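Local coordinates for McyG protein (PDB 4R0M), which binds phenylalanyl-adenylate and, as the adenylation-peptidyl carrier didomain of a microcystin synthetase, probably activates its substrate for loading onto the carrier, at residues Leu422-Lys427 against Phe431-Glu436; Pro332-Thr337 against Gly388-Gln393. All coordinates share one frame; numbering follows the deposited sequence.

Contact 1. Residues Leu422-Lys427 against Phe431-Glu436; sequences LGYLSK and FITGRE. With FA5 (adenosine-5'-[phenylalaninyl-phosphate]), chain C.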
ATOM      1  N   LEU A 422      10.865  10.484  -7.915  1.00 39.67           N
ATOM      2  CA  LEU A 422      11.169  11.742  -8.590  1.00 40.78           C
ATOM      3  C   LEU A 422      10.046  12.754  -8.405  1.00 41.23           C
ATOM      4  O   LEU A 422       8.867  12.396  -8.415  1.00 41.33           O
ATOM      5  CB  LEU A 422      11.412  11.506 -10.085  1.00 40.90           C
ATOM      6  CG  LEU A 422      12.631  10.677 -10.503  1.00 41.28           C
ATOM      7  CD1 LEU A 422      12.433  10.112 -11.902  1.00 41.29           C
ATOM      8  CD2 LEU A 422      13.915  11.491 -10.423  1.00 41.42           C
ATOM      9  N   GLY A 423      10.423  14.017  -8.241  1.00 41.93           N
ATOM     10  CA  GLY A 423       9.454  15.097  -8.105  1.00 42.79           C
ATOM     11  C   GLY A 423      10.075  16.454  -7.845  1.00 43.53           C
ATOM     12  O   GLY A 423      11.274  16.653  -8.050  1.00 43.60           O
ATOM     13  N   TYR A 424       9.245  17.390  -7.391  1.00 43.97           N
ATOM     14  CA  TYR A 424       9.693  18.746  -7.085  1.00 44.69           C
ATOM     15  C   TYR A 424       8.948  19.325  -5.891  1.00 45.90           C
ATOM     16  O   TYR A 424       7.883  18.829  -5.508  1.00 46.96           O
ATOM     17  CB  TYR A 424       9.539  19.664  -8.307  1.00 43.36           C
ATOM     18  CG  TYR A 424       8.112  19.861  -8.781  1.00 42.18           C
ATOM     19  CD1 TYR A 424       7.542  18.998  -9.714  1.00 41.77           C
ATOM     20  CD2 TYR A 424       7.336  20.922  -8.304  1.00 41.93           C
ATOM     21  CE1 TYR A 424       6.238  19.178 -10.152  1.00 41.76           C
ATOM     22  CE2 TYR A 424       6.032  21.108  -8.737  1.00 41.15           C
ATOM     23  CZ  TYR A 424       5.489  20.235  -9.660  1.00 41.27           C
ATOM     24  OH  TYR A 424       4.198  20.412 -10.095  1.00 41.38           O
ATOM     25  N   LEU A 425       9.515  20.378  -5.313  1.00 47.02           N
ATOM     26  CA  LEU A 425       8.870  21.115  -4.236  1.00 48.41           C
ATOM     27  C   LEU A 425       8.410  22.482  -4.729  1.00 49.34           C
ATOM     28  O   LEU A 425       9.097  23.127  -5.522  1.00 51.06           O
ATOM     29  CB  LEU A 425       9.813  21.265  -3.041  1.00 48.70           C
ATOM     30  CG  LEU A 425      10.252  19.966  -2.360  1.00 49.14           C
ATOM     31  CD1 LEU A 425      11.373  20.232  -1.370  1.00 48.97           C
ATOM     32  CD2 LEU A 425       9.081  19.270  -1.681  1.00 48.86           C
ATOM     33  N   SER A 426       7.238  22.904  -4.264  1.00 49.68           N
ATOM     34  CA  SER A 426       6.675  24.199  -4.624  1.00 50.19           C
ATOM     35  C   SER A 426       5.962  24.791  -3.416  1.00 50.45           C
ATOM     36  O   SER A 426       4.902  24.303  -3.008  1.00 49.88           O
ATOM     37  CB  SER A 426       5.715  24.059  -5.812  1.00 50.83           C
ATOM     38  OG  SER A 426       5.168  25.313  -6.184  1.00 51.12           O
ATOM     39  N   LYS A 427       6.564  25.837  -2.846  1.00 50.80           N
ATOM     40  CA  LYS A 427       6.052  26.511  -1.644  1.00 50.34           C
ATOM     41  C   LYS A 427       5.921  25.547  -0.460  1.00 49.66           C
ATOM     42  O   LYS A 427       4.992  25.649   0.346  1.00 49.69           O
ATOM     43  CB  LYS A 427       4.721  27.225  -1.933  1.00 50.68           C
ATOM     44  CG  LYS A 427       4.828  28.371  -2.927  1.00 52.21           C
ATOM     45  CD  LYS A 427       3.458  28.911  -3.311  1.00 53.42           C
ATOM     46  CE  LYS A 427       3.580  30.069  -4.290  1.00 54.33           C
ATOM     47  NZ  LYS A 427       2.254  30.569  -4.751  1.00 54.18           N
ATOM     48  N   PHE A 431       5.383  17.419  -4.738  1.00 41.60           N
ATOM     49  CA  PHE A 431       4.746  16.969  -5.970  1.00 41.30           C
ATOM     50  C   PHE A 431       5.570  15.816  -6.544  1.00 41.25           C
ATOM     51  O   PHE A 431       6.686  16.028  -7.024  1.00 41.56           O
ATOM     52  CB  PHE A 431       4.680  18.107  -6.997  1.00 41.25           C
ATOM     53  CG  PHE A 431       3.781  19.255  -6.605  1.00 41.22           C
ATOM     54  CD1 PHE A 431       4.188  20.192  -5.656  1.00 41.12           C
ATOM     55  CD2 PHE A 431       2.542  19.422  -7.216  1.00 40.94           C
ATOM     56  CE1 PHE A 431       3.365  21.253  -5.306  1.00 40.95           C
ATOM     57  CE2 PHE A 431       1.718  20.483  -6.874  1.00 40.69           C
ATOM     58  CZ  PHE A 431       2.130  21.400  -5.918  1.00 40.55           C
ATOM     59  N   ILE A 432       5.033  14.598  -6.479  1.00 40.51           N
ATOM     60  CA  ILE A 432       5.688  13.441  -7.096  1.00 39.87           C
ATOM     61  C   ILE A 432       5.359  13.413  -8.591  1.00 39.91           C
ATOM     62  O   ILE A 432       4.200  13.571  -8.979  1.00 39.43           O
ATOM     63  CB  ILE A 432       5.302  12.106  -6.403  1.00 39.25           C
ATOM     64  CG1 ILE A 432       5.813  12.066  -4.952  1.00 38.59           C
ATOM     65  CG2 ILE A 432       5.814  10.898  -7.183  1.00 38.48           C
ATOM     66  CD1 ILE A 432       7.318  12.144  -4.784  1.00 37.83           C
ATOM     67  N   THR A 433       6.385  13.226  -9.417  1.00 40.05           N
ATOM     68  CA  THR A 433       6.227  13.238 -10.874  1.00 40.39           C
ATOM     69  C   THR A 433       6.428  11.858 -11.499  1.00 41.07           C
ATOM     70  O   THR A 433       5.802  11.525 -12.508  1.00 41.79           O
ATOM     71  CB  THR A 433       7.170  14.259 -11.541  1.00 40.43           C
ATOM     72  OG1 THR A 433       8.511  14.055 -11.077  1.00 39.91           O
ATOM     73  CG2 THR A 433       6.740  15.678 -11.203  1.00 41.05           C
ATOM     74  N   GLY A 434       7.305  11.060 -10.895  1.00 41.02           N
ATOM     75  CA  GLY A 434       7.545   9.696 -11.347  1.00 41.35           C
ATOM     76  C   GLY A 434       8.464   8.922 -10.423  1.00 42.24           C
ATOM     77  O   GLY A 434       8.783   9.375  -9.319  1.00 42.06           O
ATOM     78  N   ARG A 435       8.875   7.744 -10.878  1.00 42.62           N
ATOM     79  CA  ARG A 435       9.829   6.912 -10.154  1.00 43.44           C
ATOM     80  C   ARG A 435      11.072   6.666 -11.009  1.00 45.62           C
ATOM     81  O   ARG A 435      10.977   6.542 -12.234  1.00 45.41           O
ATOM     82  CB  ARG A 435       9.178   5.588  -9.730  1.00 42.21           C
ATOM     83  CG  ARG A 435      10.119   4.635  -9.011  1.00 40.86           C
ATOM     84  CD  ARG A 435       9.405   3.745  -8.014  1.00 39.41           C
ATOM     85  NE  ARG A 435      10.376   2.982  -7.232  1.00 39.08           N
ATOM     86  CZ  ARG A 435      10.930   3.395  -6.095  1.00 38.12           C
ATOM     87  NH1 ARG A 435      10.607   4.570  -5.567  1.00 37.91           N
ATOM     88  NH2 ARG A 435      11.810   2.621  -5.477  1.00 37.86           N
ATOM     89  N   GLU A 436      12.230   6.604 -10.350  1.00 48.26           N
ATOM     90  CA  GLU A 436      13.512   6.362 -11.012  1.00 51.01           C
ATOM     91  C   GLU A 436      13.504   5.102 -11.874  1.00 52.89           C
ATOM     92  O   GLU A 436      12.893   4.093 -11.510  1.00 52.57           O
ATOM     93  CB  GLU A 436      14.643   6.273  -9.984  1.00 51.50           C
ATOM     94  CG  GLU A 436      15.194   7.617  -9.539  1.00 52.62           C
ATOM     95  CD  GLU A 436      16.502   7.485  -8.781  1.00 54.30           C
ATOM     96  OE1 GLU A 436      16.492   6.954  -7.648  1.00 55.13           O
ATOM     97  OE2 GLU A 436      17.545   7.916  -9.318  1.00 54.77           O
TER
HETATM   98  C   FA5 C 701       3.096   2.287  -0.021  0.60 33.90           C
HETATM   99  O   FA5 C 701       2.545   2.035  -1.086  0.60 34.65           O
HETATM  100  CA  FA5 C 701       2.731   3.534   0.742  1.00 34.42           C
HETATM  101  N   FA5 C 701       2.821   4.599  -0.228  1.00 36.01           N
HETATM  102  CB  FA5 C 701       1.298   3.485   1.293  1.00 35.54           C
HETATM  103  CG  FA5 C 701       0.716   4.732   1.972  1.00 35.30           C
HETATM  104  CD1 FA5 C 701       1.249   6.015   1.839  1.00 35.37           C
HETATM  105  CD2 FA5 C 701      -0.430   4.585   2.764  1.00 35.43           C
HETATM  106  CE1 FA5 C 701       0.661   7.110   2.484  1.00 35.06           C
HETATM  107  CE2 FA5 C 701      -1.031   5.672   3.408  1.00 34.98           C
HETATM  108  CZ  FA5 C 701      -0.480   6.944   3.269  1.00 35.11           C
HETATM  109  P   FA5 C 701       5.284   0.740  -0.483  1.00 31.13           P
HETATM  110  OP1 FA5 C 701       4.781  -0.550  -1.074  1.00 32.33           O
HETATM  111  OP2 FA5 C 701       6.568   0.723   0.308  1.00 31.12           O
HETATM  112  OP3 FA5 C 701       4.124   1.366   0.464  0.60 32.75           O
HETATM  113  O5' FA5 C 701       5.456   1.765  -1.716  1.00 31.02           O
HETATM  114  C5' FA5 C 701       5.982   3.080  -1.557  1.00 30.16           C
HETATM  115  C4' FA5 C 701       6.067   3.725  -2.932  1.00 29.90           C
HETATM  116  O4' FA5 C 701       4.774   3.936  -3.510  1.00 29.53           O
HETATM  117  C3' FA5 C 701       6.701   5.101  -2.900  1.00 29.97           C
HETATM  118  O3' FA5 C 701       8.126   5.036  -2.877  1.00 30.72           O
HETATM  119  C2' FA5 C 701       6.181   5.712  -4.181  1.00 30.42           C
HETATM  120  O2' FA5 C 701       6.979   5.296  -5.296  1.00 30.32           O
HETATM  121  C1' FA5 C 701       4.800   5.109  -4.328  1.00 30.19           C
HETATM  122  N9  FA5 C 701       3.797   6.099  -3.857  1.00 31.15           N
HETATM  123  C8  FA5 C 701       3.169   6.075  -2.667  1.00 31.08           C
HETATM  124  N7  FA5 C 701       2.308   7.114  -2.536  1.00 31.43           N
HETATM  125  C5  FA5 C 701       2.382   7.839  -3.666  1.00 31.59           C
HETATM  126  C6  FA5 C 701       1.741   9.070  -4.196  1.00 31.76           C
HETATM  127  N6  FA5 C 701       0.826   9.752  -3.470  1.00 32.13           N
HETATM  128  N1  FA5 C 701       2.103   9.493  -5.431  1.00 31.88           N
HETATM  129  C2  FA5 C 701       3.017   8.829  -6.168  1.00 31.82           C
HETATM  130  N3  FA5 C 701       3.632   7.704  -5.754  1.00 31.55           N
HETATM  131  C4  FA5 C 701       3.366   7.169  -4.534  1.00 31.51           C

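Contact 2. Residues Pro332-Thr337 against Gly388-Gln393; sequences PAFGMT and GRLQIQ. With FA5 (adenosine-5'-[phenylalaninyl-phosphate]), chain C.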
ATOM      1  N   PRO A 332      -4.756  13.890  -0.840  1.00 36.16           N
ATOM      2  CA  PRO A 332      -3.620  13.224  -1.472  1.00 35.84           C
ATOM      3  C   PRO A 332      -2.393  13.297  -0.567  1.00 35.54           C
ATOM      4  O   PRO A 332      -2.134  14.335   0.038  1.00 36.43           O
ATOM      5  CB  PRO A 332      -3.396  14.029  -2.760  1.00 36.12           C
ATOM      6  CG  PRO A 332      -4.190  15.281  -2.600  1.00 36.71           C
ATOM      7  CD  PRO A 332      -5.332  14.932  -1.706  1.00 36.31           C
ATOM      8  N   ALA A 333      -1.656  12.197  -0.461  1.00 34.72           N
ATOM      9  CA  ALA A 333      -0.536  12.123   0.471  1.00 33.71           C
ATOM     10  C   ALA A 333       0.608  11.290  -0.086  1.00 33.52           C
ATOM     11  O   ALA A 333       0.406  10.454  -0.964  1.00 33.76           O
ATOM     12  CB  ALA A 333      -1.003  11.548   1.798  1.00 33.42           C
ATOM     13  N   PHE A 334       1.810  11.525   0.429  1.00 32.99           N
ATOM     14  CA  PHE A 334       2.938  10.655   0.127  1.00 32.67           C
ATOM     15  C   PHE A 334       3.369   9.872   1.360  1.00 32.82           C
ATOM     16  O   PHE A 334       3.412  10.406   2.471  1.00 33.45           O
ATOM     17  CB  PHE A 334       4.121  11.441  -0.444  1.00 32.38           C
ATOM     18  CG  PHE A 334       5.326  10.588  -0.735  1.00 32.05           C
ATOM     19  CD1 PHE A 334       5.388   9.814  -1.889  1.00 31.97           C
ATOM     20  CD2 PHE A 334       6.395  10.548   0.154  1.00 31.81           C
ATOM     21  CE1 PHE A 334       6.496   9.022  -2.153  1.00 31.61           C
ATOM     22  CE2 PHE A 334       7.502   9.754  -0.101  1.00 31.75           C
ATOM     23  CZ  PHE A 334       7.554   8.992  -1.258  1.00 31.79           C
ATOM     24  N   GLY A 335       3.687   8.602   1.144  1.00 32.24           N
ATOM     25  CA  GLY A 335       4.224   7.744   2.186  1.00 31.58           C
ATOM     26  C   GLY A 335       4.853   6.500   1.592  1.00 31.14           C
ATOM     27  O   GLY A 335       4.730   6.239   0.393  1.00 30.83           O
HETATM   28  N   MSE A 336       5.540   5.739   2.438  1.00 30.70           N
HETATM   29  CA  MSE A 336       6.170   4.486   2.028  1.00 30.65           C
HETATM   30  C   MSE A 336       6.379   3.634   3.243  1.00 30.39           C
HETATM   31  O   MSE A 336       6.219   4.103   4.375  1.00 30.31           O
HETATM   32  CB  MSE A 336       7.487   4.734   1.286  1.00 31.01           C
HETATM   33  CG  MSE A 336       8.529   5.518   2.079  1.00 31.50           C
HETATM   34 SE   MSE A 336       9.776   6.403   0.833  1.00 32.69          SE
HETATM   35  CE  MSE A 336      10.403   4.824  -0.169  1.00 31.88           C
ATOM     36  N   THR A 337       6.733   2.371   3.018  1.00 30.03           N
ATOM     37  CA  THR A 337       7.056   1.443   4.098  1.00 29.93           C
ATOM     38  C   THR A 337       8.200   1.986   4.955  1.00 30.06           C
ATOM     39  O   THR A 337       8.186   1.855   6.181  1.00 30.22           O
ATOM     40  CB  THR A 337       7.416   0.050   3.538  1.00 29.51           C
ATOM     41  OG1 THR A 337       6.353  -0.410   2.693  1.00 29.77           O
ATOM     42  CG2 THR A 337       7.630  -0.954   4.657  1.00 28.69           C
ATOM     43  N   GLY A 388      13.743  16.392  -9.473  1.00 50.56           N
ATOM     44  CA  GLY A 388      14.933  15.760  -8.907  1.00 49.77           C
ATOM     45  C   GLY A 388      14.575  14.575  -8.024  1.00 48.82           C
ATOM     46  O   GLY A 388      13.405  14.190  -7.931  1.00 47.35           O
ATOM     47  N   ARG A 389      15.585  14.000  -7.374  1.00 48.10           N
ATOM     48  CA  ARG A 389      15.394  12.826  -6.519  1.00 47.31           C
ATOM     49  C   ARG A 389      14.918  13.237  -5.126  1.00 45.85           C
ATOM     50  O   ARG A 389      15.504  14.125  -4.497  1.00 45.27           O
ATOM     51  CB  ARG A 389      16.682  11.995  -6.411  1.00 48.43           C
ATOM     52  CG  ARG A 389      17.501  11.905  -7.692  1.00 51.06           C
ATOM     53  CD  ARG A 389      18.402  10.673  -7.742  1.00 52.40           C
ATOM     54  NE  ARG A 389      19.155  10.432  -6.508  1.00 54.22           N
ATOM     55  CZ  ARG A 389      20.289  11.045  -6.175  1.00 55.32           C
ATOM     56  NH1 ARG A 389      20.819  11.961  -6.971  1.00 56.45           N
ATOM     57  NH2 ARG A 389      20.893  10.748  -5.032  1.00 55.88           N
ATOM     58  N   LEU A 390      13.856  12.587  -4.653  1.00 43.71           N
ATOM     59  CA  LEU A 390      13.297  12.869  -3.333  1.00 42.28           C
ATOM     60  C   LEU A 390      14.083  12.173  -2.231  1.00 41.44           C
ATOM     61  O   LEU A 390      14.292  10.959  -2.274  1.00 41.53           O
ATOM     62  CB  LEU A 390      11.817  12.467  -3.267  1.00 41.62           C
ATOM     63  CG  LEU A 390      11.084  12.584  -1.921  1.00 41.32           C
ATOM     64  CD1 LEU A 390      10.929  14.031  -1.471  1.00 40.61           C
ATOM     65  CD2 LEU A 390       9.727  11.906  -1.996  1.00 40.48           C
ATOM     66  N   GLN A 391      14.514  12.956  -1.247  1.00 41.10           N
ATOM     67  CA  GLN A 391      15.208  12.425  -0.076  1.00 41.01           C
ATOM     68  C   GLN A 391      14.514  12.871   1.208  1.00 40.29           C
ATOM     69  O   GLN A 391      14.085  14.021   1.328  1.00 40.13           O
ATOM     70  CB  GLN A 391      16.683  12.834  -0.077  1.00 41.45           C
ATOM     71  CG  GLN A 391      17.506  12.148  -1.159  1.00 42.20           C
ATOM     72  CD  GLN A 391      18.955  12.603  -1.200  1.00 42.76           C
ATOM     73  OE1 GLN A 391      19.289  13.710  -0.775  1.00 43.60           O
ATOM     74  NE2 GLN A 391      19.824  11.745  -1.723  1.00 42.29           N
ATOM     75  N   ILE A 392      14.402  11.946   2.158  1.00 39.66           N
ATOM     76  CA  ILE A 392      13.625  12.171   3.379  1.00 38.71           C
ATOM     77  C   ILE A 392      14.422  11.852   4.647  1.00 38.67           C
ATOM     78  O   ILE A 392      15.342  11.032   4.619  1.00 39.09           O
ATOM     79  CB  ILE A 392      12.298  11.363   3.370  1.00 37.95           C
ATOM     80  CG1 ILE A 392      12.563   9.850   3.336  1.00 37.20           C
ATOM     81  CG2 ILE A 392      11.417  11.787   2.201  1.00 37.13           C
ATOM     82  CD1 ILE A 392      11.336   8.994   3.582  1.00 36.90           C
ATOM     83  N   GLN A 393      14.069  12.513   5.747  1.00 38.53           N
ATOM     84  CA  GLN A 393      14.674  12.242   7.056  1.00 38.61           C
ATOM     85  C   GLN A 393      13.711  12.546   8.208  1.00 37.50           C
ATOM     86  O   GLN A 393      12.684  13.201   8.015  1.00 37.11           O
ATOM     87  CB  GLN A 393      15.994  13.009   7.236  1.00 39.64           C
ATOM     88  CG  GLN A 393      15.847  14.518   7.381  1.00 41.28           C
ATOM     89  CD  GLN A 393      17.137  15.212   7.787  1.00 42.41           C
ATOM     90  OE1 GLN A 393      18.174  14.573   7.976  1.00 43.69           O
ATOM     91  NE2 GLN A 393      17.078  16.533   7.926  1.00 43.01           N
TER
HETATM   92  C   FA5 C 701       3.096   2.287  -0.021  0.60 33.90           C
HETATM   93  O   FA5 C 701       2.545   2.035  -1.086  0.60 34.65           O
HETATM   94  CA  FA5 C 701       2.731   3.534   0.742  1.00 34.42           C
HETATM   95  N   FA5 C 701       2.821   4.599  -0.228  1.00 36.01           N
HETATM   96  CB  FA5 C 701       1.298   3.485   1.293  1.00 35.54           C
HETATM   97  CG  FA5 C 701       0.716   4.732   1.972  1.00 35.30           C
HETATM   98  CD1 FA5 C 701       1.249   6.015   1.839  1.00 35.37           C
HETATM   99  CD2 FA5 C 701      -0.430   4.585   2.764  1.00 35.43           C
HETATM  100  CE1 FA5 C 701       0.661   7.110   2.484  1.00 35.06           C
HETATM  101  CE2 FA5 C 701      -1.031   5.672   3.408  1.00 34.98           C
HETATM  102  CZ  FA5 C 701      -0.480   6.944   3.269  1.00 35.11           C
HETATM  103  P   FA5 C 701       5.284   0.740  -0.483  1.00 31.13           P
HETATM  104  OP1 FA5 C 701       4.781  -0.550  -1.074  1.00 32.33           O
HETATM  105  OP2 FA5 C 701       6.568   0.723   0.308  1.00 31.12           O
HETATM  106  OP3 FA5 C 701       4.124   1.366   0.464  0.60 32.75           O
HETATM  107  O5' FA5 C 701       5.456   1.765  -1.716  1.00 31.02           O
HETATM  108  C5' FA5 C 701       5.982   3.080  -1.557  1.00 30.16           C
HETATM  109  C4' FA5 C 701       6.067   3.725  -2.932  1.00 29.90           C
HETATM  110  O4' FA5 C 701       4.774   3.936  -3.510  1.00 29.53           O
HETATM  111  C3' FA5 C 701       6.701   5.101  -2.900  1.00 29.97           C
HETATM  112  O3' FA5 C 701       8.126   5.036  -2.877  1.00 30.72           O
HETATM  113  C2' FA5 C 701       6.181   5.712  -4.181  1.00 30.42           C
HETATM  114  O2' FA5 C 701       6.979   5.296  -5.296  1.00 30.32           O
HETATM  115  C1' FA5 C 701       4.800   5.109  -4.328  1.00 30.19           C
HETATM  116  N9  FA5 C 701       3.797   6.099  -3.857  1.00 31.15           N
HETATM  117  C8  FA5 C 701       3.169   6.075  -2.667  1.00 31.08           C
HETATM  118  N7  FA5 C 701       2.308   7.114  -2.536  1.00 31.43           N
HETATM  119  C5  FA5 C 701       2.382   7.839  -3.666  1.00 31.59           C
HETATM  120  C6  FA5 C 701       1.741   9.070  -4.196  1.00 31.76           C
HETATM  121  N6  FA5 C 701       0.826   9.752  -3.470  1.00 32.13           N
HETATM  122  N1  FA5 C 701       2.103   9.493  -5.431  1.00 31.88           N
HETATM  123  C2  FA5 C 701       3.017   8.829  -6.168  1.00 31.82           C
HETATM  124  N3  FA5 C 701       3.632   7.704  -5.754  1.00 31.55           N
HETATM  125  C4  FA5 C 701       3.366   7.169  -4.534  1.00 31.51           C

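Contact 1. Residues Leu422-Lys427 against Phe431-Glu436
The rings of Tyr424 and Phe431 lie almost parallel, their planes 6° apart, but offset so strongly that little of one ring lies over the other; the centroids are 4.9 Å apart. What sits over the tyrosine face is Phe431 CB, 3.6 Å from the centroid of the Tyr424 ring, a CH-pi contact. Tyr424 takes a chi1 of 63°, which sets CG between its own backbone N and carbonyl carbon and turns the ring back over the partner strand, where Thr433 CG2 meets its edge. Ser426 CB adds a contact with Phe431 CE1 at 3.7 Å.

The backbones of Tyr424 and Phe431 form an antiparallel hydrogen-bonded pair, each backbone N bonded to the other's O. They belong to a beta hairpin, strands 421-426 and 429-435, whose register shifts by one residue at a classic beta bulge: Leu422 stands opposite two residues, Thr433 and Gly434. Leu422 O therefore accepts two amides from the same face of its plane, Thr433 N at 2.8 Å and Gly434 N at 3.2 Å, with Thr433 OG1 adding a weak third bond. Leu422 N returns a bond to Gly434 O at 2.7 Å. Gly423, facing Ile432, lets the strands close to 4.2 Å between the two CA atoms; a side chain there would run into Phe431 O.

Farther out, Ile432 turns to the bound phenylalanyl-adenylate and brings CG2 within 3.6 Å of FA5 C2 on the adenine. Arg435 extends toward the ribose, its guanidinium held by a salt bridge to Asp421, which itself hydrogen-bonds FA5.

Contact 2. Residues Pro332-Thr337 against Gly388-Gln393
Phe334 and Leu390 lie on strands that do not pair: their CA atoms, the nearest between 332-337 and 388-393, are 11.1 Å apart, so side chains alone span the gap. The two side chains point at each other across it. Leu390 places CD2 over one face of the Phe334 ring, 4.0 Å from the ring centroid and 29° off its normal, a CH-pi contact displaced toward the CE2-CZ side, with Leu390 CD2 3.6 Å from Phe334 CE2. With chi1 at 178°, Phe334 holds CG trans to its amide nitrogen, and the ring reaches across while its CD1 and CE1 side rests against the adenine and ribose of the phenylalanyl-adenylate. An alanine here is likely to leave Leu390 CD2 without its aromatic partner and the nucleoside without the ring packed beside it. Two residues along the strand, the selenium of Met336, present as selenomethionine, meets Ile392 CD1 at 4.1 Å, and the CE of Met336 lies near the ribose O3'.

The same strand meets the ligand with its backbone while Phe334 and Met336 pack against strand 388-394. Gly335 O accepts from the amino group, FA5 N, at 2.6 Å; a side chain at Gly335 would collide with the ligand's phenyl ring. Ala333 O takes a weak bond from the adenine N6. Just beyond the strand, Thr337 grips the phosphate oxygen OP2 twice, through N at 3.2 Å and OG1 at 2.6 Å.

Strand 330-336 belongs to the large mixed sheet, between strands 300-303 and 341-345, whereas strand 388-394 pairs with 370-375, 416-419 and 421-426 in the antiparallel sheet; Leu430 and Ile432 of strand 429-435 also pack on Phe334 and Leu390.

Overall arrangement
Both segments of contact 2 precede those of contact 1 along the chain, yet the centres of the two contacts are only about 9 Å apart. The antiparallel sheet joins them: strands 421-426 and 388-394 are neighbours, with a probable hydrogen bond from Gly388 N to Gly423 O at 2.9 Å. In addition, Ile432 CD1 packs on Leu390 CD2 at 3.7 Å, so the hairpin and the interlayer contact share one apolar core. Both reach the phenylalanyl-adenylate: 332-337 gives hydrogen bonds to its adenine, amino and phosphate groups as well as the Phe334 ring, whereas 431-436 borders it through Ile432 and Arg435. Asp421 and Lys533 add further hydrogen bonds to the ligand.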